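Local coordinates for predicted transcriptional regulator (Oenococcus oeni, PDB 3BY6), which probably binds DNA and regulates transcription, as a member of the GntR family of winged helix-turn-helix proteins, at residues P36-T41 / K54-L59; R19-V24 / E60-I65; E58-A61 / R66-P69. All blocks are in the same frame, centred on the assembly; numbering follows the deposited sequence.

Interaction 1 of 3, residues P36-T41 / K54-L59; sequences PSVRET and KAYKEL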
# COMPACT_ATOMS: atom_id res chain seq x y z
N PRO D 36 -3.06 -27.34 5.28
CA PRO D 36 -3.98 -28.09 4.42
C PRO D 36 -3.38 -28.43 3.05
O PRO D 36 -2.42 -27.80 2.62
CB PRO D 36 -5.16 -27.12 4.22
CG PRO D 36 -5.08 -26.15 5.27
CD PRO D 36 -3.67 -26.13 5.82
N SER D 37 -3.98 -29.40 2.36
CA SER D 37 -3.59 -29.69 0.98
C SER D 37 -3.94 -28.50 0.07
O SER D 37 -4.71 -27.62 0.46
CB SER D 37 -4.25 -30.99 0.45
OG SER D 37 -5.65 -30.88 0.29
N VAL D 38 -3.34 -28.48 -1.11
CA VAL D 38 -3.62 -27.50 -2.13
C VAL D 38 -5.14 -27.41 -2.36
O VAL D 38 -5.71 -26.31 -2.48
CB VAL D 38 -2.88 -27.86 -3.45
CG1 VAL D 38 -3.50 -27.15 -4.65
CG2 VAL D 38 -1.40 -27.53 -3.32
N ARG D 39 -5.79 -28.57 -2.39
CA ARG D 39 -7.23 -28.68 -2.59
C ARG D 39 -8.02 -28.08 -1.42
O ARG D 39 -8.99 -27.38 -1.63
CB ARG D 39 -7.55 -30.15 -2.73
CG ARG D 39 -8.84 -30.50 -3.41
CD ARG D 39 -8.54 -31.67 -4.37
NE ARG D 39 -9.70 -32.52 -4.63
CZ ARG D 39 -9.82 -33.32 -5.70
NH1 ARG D 39 -8.86 -33.37 -6.64
NH2 ARG D 39 -10.92 -34.06 -5.85
N GLU D 40 -7.60 -28.34 -0.20
CA GLU D 40 -8.25 -27.75 0.97
C GLU D 40 -8.03 -26.26 1.13
O GLU D 40 -8.89 -25.56 1.67
CB GLU D 40 -7.76 -28.41 2.23
CG GLU D 40 -8.20 -29.82 2.28
CD GLU D 40 -7.45 -30.60 3.31
OE1 GLU D 40 -6.18 -30.63 3.26
OE2 GLU D 40 -8.14 -31.18 4.17
N THR D 41 -6.85 -25.78 0.74
CA THR D 41 -6.63 -24.34 0.75
C THR D 41 -7.46 -23.66 -0.37
O THR D 41 -8.06 -22.63 -0.15
CB THR D 41 -5.12 -24.01 0.72
OG1 THR D 41 -4.54 -24.50 1.95
CG2 THR D 41 -4.87 -22.48 0.60
N LYS D 54 0.87 -22.55 -6.99
CA LYS D 54 1.93 -21.55 -7.22
C LYS D 54 2.28 -20.85 -5.90
O LYS D 54 3.43 -20.53 -5.67
CB LYS D 54 1.56 -20.51 -8.30
CG LYS D 54 1.04 -21.07 -9.61
CD LYS D 54 1.26 -20.14 -10.85
CE LYS D 54 0.84 -18.68 -10.64
NZ LYS D 54 1.54 -17.77 -11.64
N ALA D 55 1.29 -20.60 -5.06
CA ALA D 55 1.54 -19.94 -3.78
C ALA D 55 2.42 -20.81 -2.89
O ALA D 55 3.37 -20.33 -2.28
CB ALA D 55 0.22 -19.65 -3.10
N TYR D 56 2.08 -22.10 -2.80
CA TYR D 56 2.83 -23.06 -1.99
C TYR D 56 4.28 -23.15 -2.44
O TYR D 56 5.20 -23.11 -1.64
CB TYR D 56 2.14 -24.43 -2.04
CG TYR D 56 1.01 -24.63 -1.03
CD1 TYR D 56 0.46 -23.55 -0.30
CD2 TYR D 56 0.48 -25.91 -0.81
CE1 TYR D 56 -0.59 -23.77 0.62
CE2 TYR D 56 -0.53 -26.13 0.12
CZ TYR D 56 -1.06 -25.06 0.83
OH TYR D 56 -2.06 -25.30 1.76
N LYS D 57 4.45 -23.25 -3.75
CA LYS D 57 5.76 -23.31 -4.38
C LYS D 57 6.65 -22.09 -4.03
O LYS D 57 7.85 -22.25 -3.78
CB LYS D 57 5.54 -23.46 -5.88
CG LYS D 57 6.80 -23.51 -6.73
CD LYS D 57 6.43 -23.57 -8.21
CE LYS D 57 7.67 -23.58 -9.11
NZ LYS D 57 8.46 -22.33 -8.93
N GLU D 58 6.05 -20.90 -3.99
CA GLU D 58 6.75 -19.65 -3.64
C GLU D 58 7.00 -19.51 -2.12
O GLU D 58 8.06 -19.04 -1.68
CB GLU D 58 5.93 -18.44 -4.15
CG GLU D 58 6.48 -17.03 -3.79
CD GLU D 58 7.86 -16.73 -4.38
OE1 GLU D 58 8.17 -17.28 -5.45
OE2 GLU D 58 8.64 -15.95 -3.77
N LEU D 59 6.01 -19.84 -1.31
CA LEU D 59 6.21 -19.89 0.13
C LEU D 59 7.42 -20.82 0.43
O LEU D 59 8.18 -20.55 1.33
CB LEU D 59 4.97 -20.45 0.86
CG LEU D 59 3.94 -19.58 1.62
CD1 LEU D 59 4.39 -18.16 1.94
CD2 LEU D 59 2.63 -19.58 0.91
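The phenol ring of Y56 joins helix 38-45, the first helix of the helix-turn-helix, and helix 49-61, its second and probable recognition helix, in this winged-helix fold. P36 O sits at the ring's edge, near its plane, while the CG2 methyl of V38 and T41 OG1 approach obliquely. With CG anti to its carbonyl carbon (chi1 -86°), Y56 extends toward the neighbouring helix. V38 slides past the ring in the opposite direction, bringing its CG2 to 3.5 Å from Y56 CD2, a close apolar contact in which valine offers a methyl to the ring. I65 of the wing also packs on Y56.

The hydroxyl is where the contact turns polar. Y56 OH donates to P36 O at 2.7 Å, with the donor above the carbonyl plane and 42° out of it. Y56 OH is also hydrogen-bonded to T41 OG1 at 2.6 Å, so two bonds fix the outer end of a largely buried ring. Tyrosine suits this place because it combines an apolar surface with a polar end. The helix start it meets is itself secured by a capping box: E40 N bonds to the N-cap side chain at S37 OG, and S37 N returns a bond of 2.7 Å to E40 OE1, on that oxygen's anti lone pair.

Interaction 2 of 3, residues R19-V24 / E60-I65; sequences RIKNEV and EAQKVI
V64 meets K21 and V24 between helix 12-25 and the turn that follows helix 49-61, and both of its methyl branches lie against the aliphatic stem of the lysine. V64 CG2 is 3.8 Å from K21 CG and V64 CG1 is 3.9 Å from the same K21 CG, where the two side chains cross at about a right angle. V64 CG1 also approaches V24 CG2, at a looser 4.1 Å. V24 has CG1 anti to the backbone N (chi1 176°), which leaves CG2 beside that nitrogen to meet V64. Further apolar neighbours include L59, which packs on V64, K21 and I20, and I75 of the wing, which packs on V24. Valine is apt here: it is compact, apolar and branched near the backbone.

The polar part is the lysine's ammonium end. K21 bends at chi3 (56°), and its NZ makes a weak hydrogen bond of 3.2 Å to Q62 OE1. Q62 has a stronger partner, since its NE2 is hydrogen-bonded to E58 OE2; the amide therefore links a carboxylate to an ammonium group.

Backbone bonds place V64. K63 takes the left-handed conformation (phi 52°) as the C-prime residue of a Schellman motif: K63 N bonds to E60 O at 2.9 Å, and V64 N bonds to L59 O, also at 2.9 Å. This turn ends the helix and brings V64 back against L59.

Taken together, the chemistry implies that helix 12-25 and the turn that ends helix 49-61 are joined chiefly by apolar contacts, with the lysine serving both kinds of interaction: its stem packs against V64, while its charged end reaches Q62.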
# COMPACT_ATOMS: atom_id res chain seq x y z
N ARG D 19 -0.65 -13.71 2.57
CA ARG D 19 -1.59 -13.98 3.66
C ARG D 19 -0.97 -14.99 4.61
O ARG D 19 -1.02 -14.83 5.84
CB ARG D 19 -2.93 -14.52 3.14
CG ARG D 19 -3.91 -14.92 4.23
CD ARG D 19 -5.15 -15.61 3.61
NE ARG D 19 -6.31 -15.68 4.50
CZ ARG D 19 -7.07 -14.64 4.88
NH1 ARG D 19 -6.77 -13.40 4.49
NH2 ARG D 19 -8.12 -14.83 5.67
N ILE D 20 -0.41 -16.04 4.04
CA ILE D 20 0.17 -17.10 4.88
C ILE D 20 1.39 -16.66 5.69
O ILE D 20 1.51 -17.01 6.88
CB ILE D 20 0.44 -18.39 4.05
CG1 ILE D 20 -0.91 -19.10 3.77
CG2 ILE D 20 1.41 -19.30 4.78
CD1 ILE D 20 -0.92 -20.08 2.60
N LYS D 21 2.27 -15.86 5.09
CA LYS D 21 3.43 -15.34 5.83
C LYS D 21 3.03 -14.45 6.98
O LYS D 21 3.74 -14.35 7.99
CB LYS D 21 4.34 -14.54 4.92
CG LYS D 21 5.06 -15.38 3.90
CD LYS D 21 5.70 -14.53 2.81
CE LYS D 21 6.64 -13.48 3.34
NZ LYS D 21 6.93 -12.49 2.26
N ASN D 22 1.94 -13.73 6.83
CA ASN D 22 1.50 -12.86 7.91
C ASN D 22 0.93 -13.68 9.08
O ASN D 22 1.12 -13.33 10.25
CB ASN D 22 0.50 -11.83 7.42
CG ASN D 22 0.37 -10.65 8.40
OD1 ASN D 22 -0.71 -10.41 8.96
ND2 ASN D 22 1.48 -9.92 8.60
N GLU D 23 0.23 -14.77 8.75
CA GLU D 23 -0.29 -15.68 9.76
C GLU D 23 0.85 -16.31 10.55
O GLU D 23 0.76 -16.46 11.77
CB GLU D 23 -1.15 -16.77 9.13
CG GLU D 23 -2.48 -16.21 8.66
CD GLU D 23 -3.39 -17.24 8.03
OE1 GLU D 23 -2.94 -18.36 7.70
OE2 GLU D 23 -4.58 -16.91 7.86
N VAL D 24 1.91 -16.67 9.83
CA VAL D 24 3.12 -17.16 10.45
C VAL D 24 3.69 -16.02 11.29
O VAL D 24 3.81 -16.15 12.51
CB VAL D 24 4.15 -17.64 9.43
CG1 VAL D 24 5.43 -18.05 10.14
CG2 VAL D 24 3.61 -18.80 8.60
N GLU D 60 7.57 -21.89 -0.33
CA GLU D 60 8.67 -22.82 -0.10
C GLU D 60 10.05 -22.24 -0.49
O GLU D 60 11.03 -22.39 0.26
CB GLU D 60 8.40 -24.15 -0.80
CG GLU D 60 9.38 -25.21 -0.36
CD GLU D 60 8.86 -26.61 -0.59
OE1 GLU D 60 7.83 -26.73 -1.30
OE2 GLU D 60 9.49 -27.57 -0.06
N ALA D 61 10.10 -21.56 -1.64
CA ALA D 61 11.29 -20.80 -2.09
C ALA D 61 11.75 -19.76 -1.07
O ALA D 61 12.95 -19.50 -0.92
CB ALA D 61 10.99 -20.12 -3.39
N GLN D 62 10.79 -19.15 -0.37
CA GLN D 62 11.11 -18.18 0.69
C GLN D 62 11.33 -18.84 2.04
O GLN D 62 11.40 -18.15 3.06
CB GLN D 62 9.99 -17.14 0.79
CG GLN D 62 9.74 -16.41 -0.52
CD GLN D 62 8.69 -15.36 -0.41
OE1 GLN D 62 8.44 -14.81 0.65
NE2 GLN D 62 8.06 -15.04 -1.55
N LYS D 63 11.43 -20.18 2.03
CA LYS D 63 11.60 -20.99 3.23
C LYS D 63 10.55 -20.73 4.34
O LYS D 63 10.86 -20.81 5.53
CB LYS D 63 13.03 -20.80 3.80
CG LYS D 63 14.18 -21.01 2.81
CD LYS D 63 14.00 -22.31 2.03
CE LYS D 63 15.33 -22.90 1.50
NZ LYS D 63 16.35 -21.90 1.09
N VAL D 64 9.32 -20.38 3.94
CA VAL D 64 8.24 -20.15 4.91
C VAL D 64 7.51 -21.46 5.21
O VAL D 64 7.00 -21.64 6.30
CB VAL D 64 7.26 -19.05 4.41
CG1 VAL D 64 6.15 -18.84 5.41
CG2 VAL D 64 7.99 -17.72 4.17
N ILE D 65 7.49 -22.37 4.24
CA ILE D 65 6.90 -23.69 4.41
C ILE D 65 7.79 -24.71 3.70
O ILE D 65 8.54 -24.34 2.81
CB ILE D 65 5.42 -23.81 3.86
CG1 ILE D 65 5.40 -23.97 2.33
CG2 ILE D 65 4.54 -22.65 4.35
CD1 ILE D 65 4.02 -23.99 1.70

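Interaction 3 of 3, residues E58-A61 / R66-P69; sequences ELEA and RTIP
E60 and T67 meet where the last turn of helix 49-61 passes the first strand of the wing, and the tight part of the contact is a single hydrogen bond. T67 N donates to E60 OE2 over 3.1 Å, nearly straight at 167°. The nitrogen approaches from above the carboxylate, 61° out of its plane. E60 can reach the strand because its CG is anti to the backbone N (chi1 -169°) and the chain stays extended beyond it; glutamate thus carries its carboxylate to the strand backbone.

Around this bond the packing is looser. The remaining approaches of the carboxylate are to carbon atoms: E60 OE1 rests 3.8 Å from T67 CB, and E60 OE2 lies 3.9 Å from R66 CA. The side chains of E60 and T67 cross at about a right angle. The hydroxyl of T67 turns to another partner, hydrogen-bonding through OG1 to T73 OG1 on the adjoining strand, and threonine, branched at CB, suits an extended strand. On the solvent side, the CB of R66 points away from the helix, and its side chain packs on T76 and N78 instead, while its backbone pairs with F74.

A side-chain bond from the probable recognition helix to the backbone of the following hairpin ties together two parts of the winged helix-turn-helix of the GntR family.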
# COMPACT_ATOMS: atom_id res chain seq x y z
N GLU D 58 6.05 -20.90 -3.99
CA GLU D 58 6.75 -19.65 -3.64
C GLU D 58 7.00 -19.51 -2.12
O GLU D 58 8.06 -19.04 -1.68
CB GLU D 58 5.93 -18.44 -4.15
CG GLU D 58 6.48 -17.03 -3.79
CD GLU D 58 7.86 -16.73 -4.38
OE1 GLU D 58 8.17 -17.28 -5.45
OE2 GLU D 58 8.64 -15.95 -3.77
N LEU D 59 6.01 -19.84 -1.31
CA LEU D 59 6.21 -19.89 0.13
C LEU D 59 7.42 -20.82 0.43
O LEU D 59 8.18 -20.55 1.33
CB LEU D 59 4.97 -20.45 0.86
CG LEU D 59 3.94 -19.58 1.62
CD1 LEU D 59 4.39 -18.16 1.94
CD2 LEU D 59 2.63 -19.58 0.91
N GLU D 60 7.57 -21.89 -0.33
CA GLU D 60 8.67 -22.82 -0.10
C GLU D 60 10.05 -22.24 -0.49
O GLU D 60 11.03 -22.39 0.26
CB GLU D 60 8.40 -24.15 -0.80
CG GLU D 60 9.38 -25.21 -0.36
CD GLU D 60 8.86 -26.61 -0.59
OE1 GLU D 60 7.83 -26.73 -1.30
OE2 GLU D 60 9.49 -27.57 -0.06
N ALA D 61 10.10 -21.56 -1.64
CA ALA D 61 11.29 -20.80 -2.09
C ALA D 61 11.75 -19.76 -1.07
O ALA D 61 12.95 -19.50 -0.92
CB ALA D 61 10.99 -20.12 -3.39
N ARG D 66 7.62 -25.97 4.09
CA ARG D 66 8.45 -27.12 3.69
C ARG D 66 7.49 -28.26 3.30
O ARG D 66 6.57 -28.57 4.05
CB ARG D 66 9.33 -27.54 4.89
CG ARG D 66 10.74 -28.07 4.53
CD ARG D 66 11.56 -28.65 5.79
NE ARG D 66 11.62 -27.74 6.97
CZ ARG D 66 12.63 -26.91 7.29
NH1 ARG D 66 13.72 -26.83 6.54
NH2 ARG D 66 12.54 -26.15 8.39
N THR D 67 7.67 -28.84 2.12
CA THR D 67 6.88 -30.00 1.68
C THR D 67 7.69 -31.28 1.80
O THR D 67 8.53 -31.56 0.94
CB THR D 67 6.37 -29.84 0.23
OG1 THR D 67 4.94 -29.83 0.22
CG2 THR D 67 6.83 -31.01 -0.64
N ILE D 68 7.43 -32.06 2.86
CA ILE D 68 8.22 -33.25 3.16
C ILE D 68 7.51 -34.54 2.63
O ILE D 68 6.47 -34.95 3.18
CB ILE D 68 8.60 -33.30 4.68
CG1 ILE D 68 10.07 -33.77 4.86
CG2 ILE D 68 7.61 -34.11 5.51
CD1 ILE D 68 11.18 -32.79 4.28
N PRO D 69 8.06 -35.15 1.54
CA PRO D 69 7.31 -36.10 0.67
C PRO D 69 6.56 -37.21 1.39
O PRO D 69 7.08 -37.76 2.36
CB PRO D 69 8.41 -36.72 -0.21
CG PRO D 69 9.43 -35.63 -0.32
CD PRO D 69 9.45 -34.98 1.05

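Overall arrangement
All three contacts share helix 49-61, and all lie within the GntR-family region. Interaction 1 has its centre about 11 Å from that of interaction 2, and interaction 3 lies about 9 Å from the centre of each. Along the chain, interaction 1 is nested inside the loop closed by interaction 2, whose second segment leads directly into the strand used by interaction 3. The helix meets helix 38-45 and strand 65-68, and the turn that ends it meets helix 12-25. L59, which lies in the ranges of interactions 1 and 3, packs against K21 and I65 of interaction 2. Such bracing is consistent with holding the probable recognition helix and wing in a fixed relation for DNA binding.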